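Local coordinates for putative L-alanine-DL-glutamate epimerase (Burkholderia xenovorans LB400, PDB 3SN4), which is probably a magnesium-dependent racemase or epimerase of the mandelate racemase/muconate lactonizing enzyme family, and binds 2-oxoglutarate in its active-site pocket, at residues 120-125 with 161-166; 215-220 with 241-246; 270-275 with 293-298; 289-294 with 313-318. All coordinates share one frame; numbering follows the deposited sequence.

Contact 1. Residues 120-125 with 161-166; sequences PVYWSH and AIKTNI. With AKG (2-oxoglutaric acid), chain C.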
# COMPACT_ATOMS: atom_id res chain seq x y z
N PRO A 120 21.14 28.70 17.62
CA PRO A 120 20.68 29.69 16.67
C PRO A 120 19.17 29.84 16.69
O PRO A 120 18.43 28.86 16.87
CB PRO A 120 21.15 29.14 15.31
CG PRO A 120 22.28 28.24 15.62
CD PRO A 120 21.95 27.65 16.97
N VAL A 121 18.71 31.07 16.52
CA VAL A 121 17.31 31.38 16.59
C VAL A 121 16.90 32.05 15.30
O VAL A 121 17.75 32.50 14.51
CB VAL A 121 17.03 32.35 17.77
CG1 VAL A 121 17.56 31.77 19.07
CG2 VAL A 121 17.68 33.74 17.51
N TYR A 122 15.59 32.10 15.07
CA TYR A 122 15.03 33.09 14.16
C TYR A 122 14.12 34.06 14.90
O TYR A 122 13.45 33.69 15.87
CB TYR A 122 14.30 32.46 12.99
CG TYR A 122 13.06 31.69 13.32
CD1 TYR A 122 11.79 32.27 13.19
CD2 TYR A 122 13.13 30.34 13.68
CE1 TYR A 122 10.63 31.53 13.44
CE2 TYR A 122 11.96 29.60 13.94
CZ TYR A 122 10.73 30.21 13.80
OH TYR A 122 9.63 29.47 14.06
N TRP A 123 14.11 35.29 14.42
CA TRP A 123 13.27 36.35 14.97
C TRP A 123 11.90 36.20 14.34
O TRP A 123 11.71 36.50 13.16
CB TRP A 123 13.88 37.70 14.65
CG TRP A 123 13.05 38.92 15.03
CD1 TRP A 123 11.73 38.96 15.38
CD2 TRP A 123 13.49 40.28 14.99
NE1 TRP A 123 11.34 40.26 15.60
CE2 TRP A 123 12.40 41.09 15.36
CE3 TRP A 123 14.72 40.88 14.70
CZ2 TRP A 123 12.49 42.48 15.44
CZ3 TRP A 123 14.81 42.27 14.78
CH2 TRP A 123 13.71 43.05 15.15
N SER A 124 10.98 35.70 15.15
CA SER A 124 9.68 35.31 14.67
C SER A 124 8.73 36.47 14.72
O SER A 124 9.01 37.47 15.39
CB SER A 124 9.13 34.16 15.51
OG SER A 124 7.98 33.65 14.87
N HIS A 125 7.62 36.34 13.98
CA HIS A 125 6.61 37.39 13.85
C HIS A 125 7.25 38.73 13.51
O HIS A 125 6.99 39.75 14.16
CB HIS A 125 5.80 37.50 15.15
CG HIS A 125 5.05 36.25 15.46
ND1 HIS A 125 5.52 35.30 16.34
CD2 HIS A 125 3.91 35.75 14.93
CE1 HIS A 125 4.68 34.28 16.37
NE2 HIS A 125 3.69 34.53 15.53
N ALA A 161 18.02 34.83 10.72
CA ALA A 161 16.76 34.40 10.11
C ALA A 161 15.59 35.18 10.70
O ALA A 161 15.66 35.60 11.84
CB ALA A 161 16.55 32.88 10.30
N ILE A 162 14.55 35.38 9.90
CA ILE A 162 13.33 36.07 10.32
C ILE A 162 12.11 35.30 9.76
O ILE A 162 12.22 34.64 8.73
CB ILE A 162 13.30 37.55 9.84
CG1 ILE A 162 13.22 37.66 8.32
CG2 ILE A 162 14.50 38.33 10.38
CD1 ILE A 162 13.23 39.09 7.82
N LYS A 163 10.97 35.39 10.46
CA LYS A 163 9.73 34.74 9.99
C LYS A 163 8.58 35.73 9.92
O LYS A 163 8.29 36.41 10.91
CB LYS A 163 9.33 33.56 10.87
CG LYS A 163 8.26 32.68 10.22
CD LYS A 163 8.05 31.34 10.91
CE LYS A 163 7.13 31.46 12.15
NZ LYS A 163 7.15 30.23 12.99
N THR A 164 7.90 35.76 8.78
CA THR A 164 6.74 36.61 8.55
C THR A 164 5.52 35.77 8.25
O THR A 164 5.60 34.53 8.16
CB THR A 164 7.00 37.59 7.41
OG1 THR A 164 5.99 38.61 7.39
CG2 THR A 164 7.08 36.85 6.07
N ASN A 165 4.38 36.44 8.13
CA ASN A 165 3.09 35.80 7.87
C ASN A 165 2.46 36.40 6.60
O ASN A 165 3.20 36.78 5.72
CB ASN A 165 2.18 35.92 9.09
CG ASN A 165 2.82 35.35 10.32
OD1 ASN A 165 3.67 36.00 10.95
ND2 ASN A 165 2.42 34.14 10.70
N ILE A 166 1.14 36.46 6.49
CA ILE A 166 0.48 36.93 5.28
C ILE A 166 -0.18 38.27 5.58
O ILE A 166 -0.91 38.39 6.58
CB ILE A 166 -0.60 35.93 4.76
CG1 ILE A 166 -0.09 34.47 4.76
CG2 ILE A 166 -1.06 36.31 3.37
CD1 ILE A 166 -1.22 33.39 4.70
C1 AKG C . 4.17 30.38 15.24
O1 AKG C . 4.71 30.97 16.23
O2 AKG C . 4.89 29.77 14.39
C2 AKG C . 2.69 30.37 15.09
O5 AKG C . 2.18 29.94 14.06
C3 AKG C . 1.74 30.78 16.19
C4 AKG C . 1.17 32.21 16.19
C5 AKG C . 0.49 32.80 14.97
O3 AKG C . 1.23 33.17 14.03
O4 AKG C . -0.77 32.95 14.96
O HOH W 1 5.90 34.65 12.20

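Contact 2. Residues 215-220 with 241-246; sequences EILLDL and LFWVEI. With MG (magnesium ion), chain B; AKG (2-oxoglutaric acid), chain C.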
# COMPACT_ATOMS: atom_id res chain seq x y z
N GLU A 215 18.11 34.56 6.45
CA GLU A 215 17.15 33.58 5.97
C GLU A 215 15.75 34.08 6.24
O GLU A 215 15.50 34.71 7.26
CB GLU A 215 17.37 32.22 6.62
CG GLU A 215 18.70 31.57 6.34
CD GLU A 215 18.76 30.80 5.03
OE1 GLU A 215 17.70 30.48 4.43
OE2 GLU A 215 19.90 30.50 4.61
N ILE A 216 14.82 33.79 5.32
CA ILE A 216 13.44 34.20 5.46
C ILE A 216 12.55 32.98 5.53
O ILE A 216 12.59 32.12 4.63
CB ILE A 216 13.00 35.09 4.29
CG1 ILE A 216 13.85 36.38 4.23
CG2 ILE A 216 11.53 35.42 4.39
CD1 ILE A 216 13.45 37.30 3.07
N LEU A 217 11.78 32.91 6.60
CA LEU A 217 10.81 31.88 6.83
C LEU A 217 9.43 32.48 6.56
O LEU A 217 9.20 33.65 6.83
CB LEU A 217 10.89 31.38 8.28
CG LEU A 217 12.12 30.53 8.66
CD1 LEU A 217 13.41 31.35 8.66
CD2 LEU A 217 11.93 29.85 10.01
N LEU A 218 8.51 31.66 6.05
CA LEU A 218 7.13 32.08 5.82
C LEU A 218 6.19 31.13 6.54
O LEU A 218 6.27 29.91 6.36
CB LEU A 218 6.83 32.11 4.33
CG LEU A 218 5.43 32.52 3.83
CD1 LEU A 218 5.03 33.96 4.22
CD2 LEU A 218 5.38 32.32 2.33
N ASP A 219 5.30 31.69 7.36
CA ASP A 219 4.27 30.91 8.05
C ASP A 219 2.92 31.24 7.45
O ASP A 219 2.49 32.40 7.44
CB ASP A 219 4.30 31.19 9.55
CG ASP A 219 3.53 30.17 10.38
OD1 ASP A 219 2.70 29.38 9.86
OD2 ASP A 219 3.76 30.17 11.61
N LEU A 220 2.26 30.19 6.94
CA LEU A 220 0.92 30.26 6.37
C LEU A 220 -0.16 29.71 7.31
O LEU A 220 -1.35 29.77 7.00
CB LEU A 220 0.90 29.52 5.03
CG LEU A 220 1.96 29.97 3.98
CD1 LEU A 220 1.96 29.00 2.75
CD2 LEU A 220 1.72 31.41 3.57
N LEU A 241 13.43 30.59 0.34
CA LEU A 241 12.78 30.48 1.65
C LEU A 241 13.39 29.34 2.48
O LEU A 241 13.55 28.23 1.97
CB LEU A 241 11.27 30.30 1.44
CG LEU A 241 10.61 31.45 0.65
CD1 LEU A 241 9.14 31.17 0.26
CD2 LEU A 241 10.71 32.71 1.47
N PHE A 242 13.76 29.65 3.72
CA PHE A 242 14.32 28.70 4.70
C PHE A 242 13.29 27.57 4.98
O PHE A 242 13.64 26.39 4.98
CB PHE A 242 14.70 29.48 5.97
CG PHE A 242 15.30 28.67 7.08
CD1 PHE A 242 16.66 28.64 7.28
CD2 PHE A 242 14.50 27.99 7.98
CE1 PHE A 242 17.23 27.92 8.34
CE2 PHE A 242 15.05 27.27 9.04
CZ PHE A 242 16.40 27.25 9.24
N TRP A 243 12.05 27.96 5.23
CA TRP A 243 10.92 27.04 5.20
C TRP A 243 9.63 27.77 4.94
O TRP A 243 9.56 28.99 5.09
CB TRP A 243 10.83 26.16 6.44
CG TRP A 243 10.28 26.74 7.71
CD1 TRP A 243 9.20 27.56 7.86
CD2 TRP A 243 10.75 26.46 9.02
NE1 TRP A 243 9.00 27.85 9.19
CE2 TRP A 243 9.93 27.16 9.92
CE3 TRP A 243 11.80 25.69 9.53
CZ2 TRP A 243 10.13 27.13 11.29
CZ3 TRP A 243 12.00 25.66 10.89
CH2 TRP A 243 11.16 26.37 11.76
N VAL A 244 8.62 27.00 4.53
CA VAL A 244 7.23 27.44 4.50
C VAL A 244 6.46 26.56 5.47
O VAL A 244 6.49 25.32 5.38
CB VAL A 244 6.61 27.35 3.12
CG1 VAL A 244 5.18 27.91 3.14
CG2 VAL A 244 7.45 28.11 2.08
N GLU A 245 5.79 27.21 6.40
CA GLU A 245 5.14 26.57 7.52
C GLU A 245 3.67 26.51 7.23
O GLU A 245 3.04 27.52 6.88
CB GLU A 245 5.42 27.40 8.76
CG GLU A 245 5.12 26.75 10.11
CD GLU A 245 5.73 27.58 11.25
OE1 GLU A 245 5.17 27.57 12.35
OE2 GLU A 245 6.77 28.25 11.05
N ILE A 246 3.11 25.31 7.38
CA ILE A 246 1.72 25.04 7.00
C ILE A 246 1.15 24.12 8.06
O ILE A 246 1.66 23.01 8.27
CB ILE A 246 1.64 24.35 5.63
CG1 ILE A 246 2.09 25.30 4.51
CG2 ILE A 246 0.20 23.84 5.31
CD1 ILE A 246 2.29 24.61 3.15
MG MG B . 3.48 28.62 13.02
C1 AKG C . 4.17 30.38 15.24
O1 AKG C . 4.71 30.97 16.23
O2 AKG C . 4.89 29.77 14.39
C2 AKG C . 2.69 30.37 15.09
O5 AKG C . 2.18 29.94 14.06
C3 AKG C . 1.74 30.78 16.19
C4 AKG C . 1.17 32.21 16.19
C5 AKG C . 0.49 32.80 14.97
O3 AKG C . 1.23 33.17 14.03
O4 AKG C . -0.77 32.95 14.96
O HOH W 2 2.11 27.68 11.84

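Contact 3. Residues 270-275 with 293-298; sequences TLFGIR and TIWNGV. With NA (sodium ion), chain E.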
# COMPACT_ATOMS: atom_id res chain seq x y z
N THR A 270 0.78 22.26 16.41
CA THR A 270 -0.42 22.08 17.21
C THR A 270 -0.65 20.64 17.61
O THR A 270 -1.68 20.34 18.18
CB THR A 270 -1.72 22.62 16.48
OG1 THR A 270 -1.98 21.85 15.31
CG2 THR A 270 -1.57 24.10 16.12
N LEU A 271 0.30 19.75 17.34
CA LEU A 271 0.07 18.33 17.54
C LEU A 271 0.58 17.84 18.88
O LEU A 271 1.57 18.38 19.42
CB LEU A 271 0.75 17.54 16.44
CG LEU A 271 0.32 17.82 15.01
CD1 LEU A 271 1.01 16.80 14.10
CD2 LEU A 271 -1.19 17.76 14.87
N PHE A 272 -0.06 16.78 19.38
CA PHE A 272 0.26 16.18 20.69
C PHE A 272 0.69 14.72 20.63
O PHE A 272 -0.08 13.85 20.20
CB PHE A 272 -0.97 16.23 21.61
CG PHE A 272 -1.43 17.63 21.96
CD1 PHE A 272 -1.02 18.23 23.14
CD2 PHE A 272 -2.30 18.32 21.12
CE1 PHE A 272 -1.47 19.50 23.45
CE2 PHE A 272 -2.72 19.59 21.43
CZ PHE A 272 -2.31 20.17 22.60
N GLY A 273 1.90 14.43 21.11
CA GLY A 273 2.38 13.06 21.28
C GLY A 273 2.88 12.43 20.01
O GLY A 273 2.52 12.84 18.92
N ILE A 274 3.74 11.42 20.15
CA ILE A 274 4.15 10.59 19.02
C ILE A 274 2.94 10.20 18.14
O ILE A 274 3.01 10.28 16.90
CB ILE A 274 4.91 9.32 19.46
CG1 ILE A 274 6.25 9.74 20.11
CG2 ILE A 274 5.06 8.35 18.23
CD1 ILE A 274 7.23 8.58 20.55
N ARG A 275 1.83 9.83 18.78
CA ARG A 275 0.60 9.41 18.11
C ARG A 275 0.14 10.37 17.03
O ARG A 275 -0.23 9.94 15.94
CB ARG A 275 -0.55 9.25 19.10
CG ARG A 275 -0.82 7.83 19.49
CD ARG A 275 -2.04 7.73 20.38
NE ARG A 275 -1.70 6.96 21.57
CZ ARG A 275 -1.81 5.64 21.71
NH1 ARG A 275 -2.33 4.84 20.75
NH2 ARG A 275 -1.43 5.13 22.88
N THR A 293 6.46 22.27 23.07
CA THR A 293 6.83 21.68 24.32
C THR A 293 6.09 22.34 25.49
O THR A 293 5.96 21.75 26.57
CB THR A 293 8.35 21.81 24.57
OG1 THR A 293 8.62 23.12 25.09
CG2 THR A 293 9.17 21.57 23.30
N ILE A 294 5.63 23.58 25.28
CA ILE A 294 4.78 24.28 26.27
C ILE A 294 3.44 23.54 26.40
O ILE A 294 2.94 23.32 27.50
CB ILE A 294 4.52 25.76 25.85
CG1 ILE A 294 5.83 26.51 25.61
CG2 ILE A 294 3.66 26.53 26.88
CD1 ILE A 294 6.86 26.38 26.76
N TRP A 295 2.87 23.18 25.26
CA TRP A 295 1.68 22.37 25.17
C TRP A 295 1.88 20.91 25.60
O TRP A 295 1.07 20.34 26.37
CB TRP A 295 1.20 22.39 23.70
CG TRP A 295 0.42 23.57 23.35
CD1 TRP A 295 0.43 24.80 23.97
CD2 TRP A 295 -0.53 23.64 22.31
NE1 TRP A 295 -0.46 25.64 23.34
CE2 TRP A 295 -1.06 24.95 22.32
CE3 TRP A 295 -0.99 22.73 21.36
CZ2 TRP A 295 -2.06 25.35 21.43
CZ3 TRP A 295 -1.96 23.15 20.47
CH2 TRP A 295 -2.49 24.44 20.52
N ASN A 296 2.91 20.27 25.06
CA ASN A 296 3.10 18.83 25.27
C ASN A 296 3.68 18.51 26.62
O ASN A 296 3.43 17.45 27.16
CB ASN A 296 3.98 18.21 24.19
CG ASN A 296 3.20 17.81 22.96
OD1 ASN A 296 2.65 16.70 22.88
ND2 ASN A 296 3.13 18.73 22.00
N GLY A 297 4.44 19.46 27.17
CA GLY A 297 5.39 19.14 28.23
C GLY A 297 6.74 18.74 27.65
O GLY A 297 6.80 18.01 26.66
N VAL A 298 7.82 19.21 28.27
CA VAL A 298 9.16 18.96 27.73
C VAL A 298 9.55 17.47 27.75
O VAL A 298 10.20 17.00 26.82
CB VAL A 298 10.23 19.87 28.41
CG1 VAL A 298 11.67 19.36 28.19
CG2 VAL A 298 10.08 21.31 27.95
NA NA E . -4.33 20.11 17.50
O HOH W 3 -5.80 19.56 19.42
O HOH W 4 -4.38 17.62 16.88

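Contact 4. Residues 289-294 with 313-318; sequences AIVDTI and INVAPH. With AKG (2-oxoglutaric acid), chain C.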
# COMPACT_ATOMS: atom_id res chain seq x y z
N ALA A 289 9.71 19.19 11.74
CA ALA A 289 8.62 19.06 12.70
C ALA A 289 8.76 20.12 13.78
O ALA A 289 9.76 20.16 14.52
CB ALA A 289 8.57 17.67 13.33
N ILE A 290 7.75 20.97 13.89
CA ILE A 290 7.68 21.97 14.95
C ILE A 290 7.02 21.30 16.14
O ILE A 290 5.98 20.67 16.00
CB ILE A 290 6.92 23.22 14.48
CG1 ILE A 290 7.74 23.90 13.35
CG2 ILE A 290 6.72 24.23 15.64
CD1 ILE A 290 6.98 24.94 12.51
N VAL A 291 7.65 21.38 17.30
CA VAL A 291 7.13 20.72 18.49
C VAL A 291 6.80 21.80 19.51
O VAL A 291 7.65 22.62 19.84
CB VAL A 291 8.14 19.73 19.08
CG1 VAL A 291 7.58 19.03 20.32
CG2 VAL A 291 8.58 18.70 18.04
N ASP A 292 5.56 21.79 19.99
CA ASP A 292 5.17 22.68 21.08
C ASP A 292 5.34 21.98 22.44
O ASP A 292 4.46 21.21 22.90
CB ASP A 292 3.76 23.20 20.90
CG ASP A 292 3.49 24.43 21.75
OD1 ASP A 292 2.84 25.39 21.24
OD2 ASP A 292 3.95 24.46 22.90
N THR A 293 6.46 22.27 23.07
CA THR A 293 6.83 21.68 24.32
C THR A 293 6.09 22.34 25.49
O THR A 293 5.96 21.75 26.57
CB THR A 293 8.35 21.81 24.57
OG1 THR A 293 8.62 23.12 25.09
CG2 THR A 293 9.17 21.57 23.30
N ILE A 294 5.63 23.58 25.28
CA ILE A 294 4.78 24.28 26.27
C ILE A 294 3.44 23.54 26.40
O ILE A 294 2.94 23.32 27.50
CB ILE A 294 4.52 25.76 25.85
CG1 ILE A 294 5.83 26.51 25.61
CG2 ILE A 294 3.66 26.53 26.88
CD1 ILE A 294 6.86 26.38 26.76
N ILE A 313 14.38 13.52 10.77
CA ILE A 313 13.69 14.78 10.76
C ILE A 313 14.20 15.62 11.95
O ILE A 313 14.22 15.16 13.08
CB ILE A 313 12.14 14.57 10.87
CG1 ILE A 313 11.63 13.84 9.63
CG2 ILE A 313 11.42 15.92 11.04
CD1 ILE A 313 10.19 13.40 9.70
N ASN A 314 14.63 16.84 11.66
CA ASN A 314 15.00 17.81 12.68
C ASN A 314 13.76 18.57 13.17
O ASN A 314 12.79 18.79 12.42
CB ASN A 314 16.06 18.78 12.18
CG ASN A 314 17.45 18.14 12.07
OD1 ASN A 314 17.70 17.04 12.58
ND2 ASN A 314 18.35 18.83 11.38
N VAL A 315 13.81 18.94 14.46
CA VAL A 315 12.69 19.61 15.12
C VAL A 315 13.02 21.04 15.52
O VAL A 315 14.18 21.41 15.71
CB VAL A 315 12.21 18.81 16.35
CG1 VAL A 315 11.79 17.41 15.94
CG2 VAL A 315 13.26 18.78 17.42
N ALA A 316 11.97 21.83 15.66
CA ALA A 316 12.05 23.21 16.10
C ALA A 316 11.00 23.47 17.15
O ALA A 316 9.82 23.23 16.92
CB ALA A 316 11.84 24.15 14.89
N PRO A 317 11.41 23.98 18.32
CA PRO A 317 10.38 24.36 19.30
C PRO A 317 9.50 25.50 18.85
O PRO A 317 9.97 26.48 18.20
CB PRO A 317 11.18 24.79 20.54
CG PRO A 317 12.54 24.94 20.12
CD PRO A 317 12.76 24.34 18.76
N HIS A 318 8.23 25.38 19.21
CA HIS A 318 7.26 26.44 19.04
C HIS A 318 7.36 27.36 20.24
O HIS A 318 7.09 26.95 21.37
CB HIS A 318 5.87 25.83 19.00
CG HIS A 318 4.81 26.75 18.51
ND1 HIS A 318 3.48 26.56 18.81
CD2 HIS A 318 4.89 27.88 17.76
CE1 HIS A 318 2.78 27.52 18.24
NE2 HIS A 318 3.61 28.34 17.60
C1 AKG C . 4.17 30.38 15.24
O1 AKG C . 4.71 30.97 16.23
O2 AKG C . 4.89 29.77 14.39
C2 AKG C . 2.69 30.37 15.09
O5 AKG C . 2.18 29.94 14.06
C3 AKG C . 1.74 30.78 16.19
C4 AKG C . 1.17 32.21 16.19
C5 AKG C . 0.49 32.80 14.97
O3 AKG C . 1.23 33.17 14.03
O4 AKG C . -0.77 32.95 14.96
O HOH W 5 7.48 24.81 22.55

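Contact 1. Residues 120-125 with 161-166
Lys163 crosses Tyr122 at a slant, its CB 3.5 Å from Tyr122 CE1, and the two side chains end together. CG of Lys163 stands anti to the backbone N, and the chain then bends at its third torsion (81°). That bend carries NZ back to the hydroxyl: Lys163 NZ donates to Tyr122 OH at 2.8 Å. The same ammonium group donates to O2 of 2-oxoglutarate, at 2.7 Å from NZ, and forms a salt bridge with Glu245. Three partners therefore fix the position of NZ. Nearer the start of the strands, Tyr122 CB packs on Ala161 CB. The backbones run roughly parallel, 37° apart, with a single bridge between Trp123 and Ile162. Trp123 N donates to Ala161 O, and Lys163 N to Trp123 O. In this way strand 118-123 lies against the first parallel strand of the enolase-type barrel. Lys163 and Asn165 lie on strand 161-168, and His125 just after strand 118-123. The planes of the His125 ring and the Asn165 amide are 15° from parallel, and the side chains cross at an angle. His125 NE2 donates to O3 of the ligand at 3.2 Å, while ND1 is held by Asp345. A water links His125 N to Asn165 OD1, which also meets Thr128. Asn165 ND2 bonds to Asn221 OD1.

Contact 2. Residues 215-220 with 241-246
Strands 215-219 and 243-245 run parallel, 17° apart, with Leu218 N donating to Trp243 O and Leu218 O accepting from Glu245 N. Phe242 N to Ile216 O and Leu220 N to Glu245 O extend the pairing. Asp219 and Glu245 project from the same face. Their carboxylates are stacked, with planes 27° apart, and Asp219 OD2 lies 3.0 Å from Glu245 OE1. The magnesium ion permits this approach, binding Asp219 OD2 and Glu245 OE1 at 2.1 Å each. O2 and O5 of 2-oxoglutarate, a water and Glu269 are its other ligands. Asp219 OD1 accepts from the backbone N of Asn221. Glu245 CG is anti to the backbone N (chi1 -166°), and the extended chain brings the carboxylate to the metal. Its other oxygen, OE2, accepts from Trp243 NE1 at 2.9 Å on the anti side and pairs with Lys163. The Trp243 indole is in turn covered by Leu217, whose CD2 lies over one face, 3.6 Å from the centroid of the six-membered ring. Leu217 runs beside Phe242, with CD1 3.5 Å from Phe242 CB. Leu218 and Val244 point to the other face; further along, Leu220 CD1 packs tightly on Val244 CG1. Both strands belong to one beta-alpha-beta unit of the barrel. Helix 226-235 joins them and packs on Leu220, Val244 and Ile246, helix 193-210 lies against Ile216 and Leu218, and strand 161-168 borders 215-219.

Contact 3. Residues 270-275 with 293-298
Segment 270-275 passes from a loop into the start of helix 273-282, and meets the end of the short helix 293-296, with Phe272 and Asn296 nearest at their CA atoms, 6.0 Å apart. The amide of Asn296 bonds to the loop backbone through both of its ends. Asn296 ND2 donates to Leu271 O at 3.0 Å. The bond is almost straight (173°) and lies in the planes of both the amide and the carbonyl. Asn296 OD1 accepts from Gly273 N, also at 3.0 Å but with more bend (139°). The amide thus spans Phe272, bonding to the residue on each side of it. ND2 bonds to Asp292 O as well. Phe272 and Trp295 form a neighbouring aromatic pair. Their planes are close to parallel, 12° apart, but slid so far that the rings barely overlap. The edge of the indole reaches the loop too, with Trp295 CZ3 3.6 Å from Thr270 O. Thr270 O binds a sodium ion at 2.8 Å, together with two waters, Tyr249 and Pro78 of a neighbouring subunit. Pro78 of that subunit also packs on Trp295. The loop at 270-272 follows strand 265-267, and helix 293-296 follows strand 288-291. The paired bonds of Asn296 would fix both the position and the rotation of its amide, and they tie the helix to the loop whose Thr270 O binds a cation shared between subunits.

Contact 4. Residues 289-294 with 313-318
Asp292 OD1 is gripped by two donors, the ring of His318 and the hydroxyl of Tyr321. His318 ND1 donates to it at 2.8 Å with an angle of 140°. The bond reaches the oxygen from above the carboxylate, whose plane stands almost perpendicular to the imidazole (88°). The other oxygen, OD2, accepts from Trp295 N, so Asp292 also caps helix 293-296. Both side chains have CG anti to the backbone N, and this sets carboxylate and ring together at the ends of their strands. The far edge of the imidazole is turned to 2-oxoglutarate: His318 NE2 lies 3.2 Å from O1 of the ligand, which is near the ring plane. Phe320 stacks on the ring. Ile290 CG2 touches His318 CB at 3.8 Å. Behind this pair the strands 289-291 and 314-317 run parallel. Ala316 N donates to Ala289 O, Val291 N to Ala316 O, and His318 N to Val291 O at 2.9 Å. Ala289, Val291 and Val315 share one face, where Val291 CG2 packs on Val315 CB at 4.0 Å, and helices 273-282 and 298-310 lie against that layer. Ile290 and Ala316 occupy the other face. A water accepts from Thr293 N near the strand ends; its bond to His318 O is doubtful. The ND1 bond would fix the ring's rotation and keep NE2 directed at the ligand, consistent with the His-Asp pair of mandelate racemase relatives.

In the fold
Contacts 1, 2 and 4 all reach the sheet of the enolase-type barrel, contact 1 through strand 161-168 alone, and all touch 2-oxoglutarate. The chain order is 1, 2, then 3 and 4, which overlap at Thr293 and Ile294. Contacts 1 and 2 have centres about 8 Å apart and touch where strands 161-168 and 215-219 are neighbours. Contact 4 lies about 15 Å from the centre of each. It meets contact 2 through Ile290, which packs on Glu245 and Trp243. Contact 3 is about 21 Å from contacts 1 and 2 and about 9 Å from contact 4, sharing helix 293-296 with it. Ligand and magnesium sit among strand ends; contact 3 lies beside a sodium ion shared between subunits.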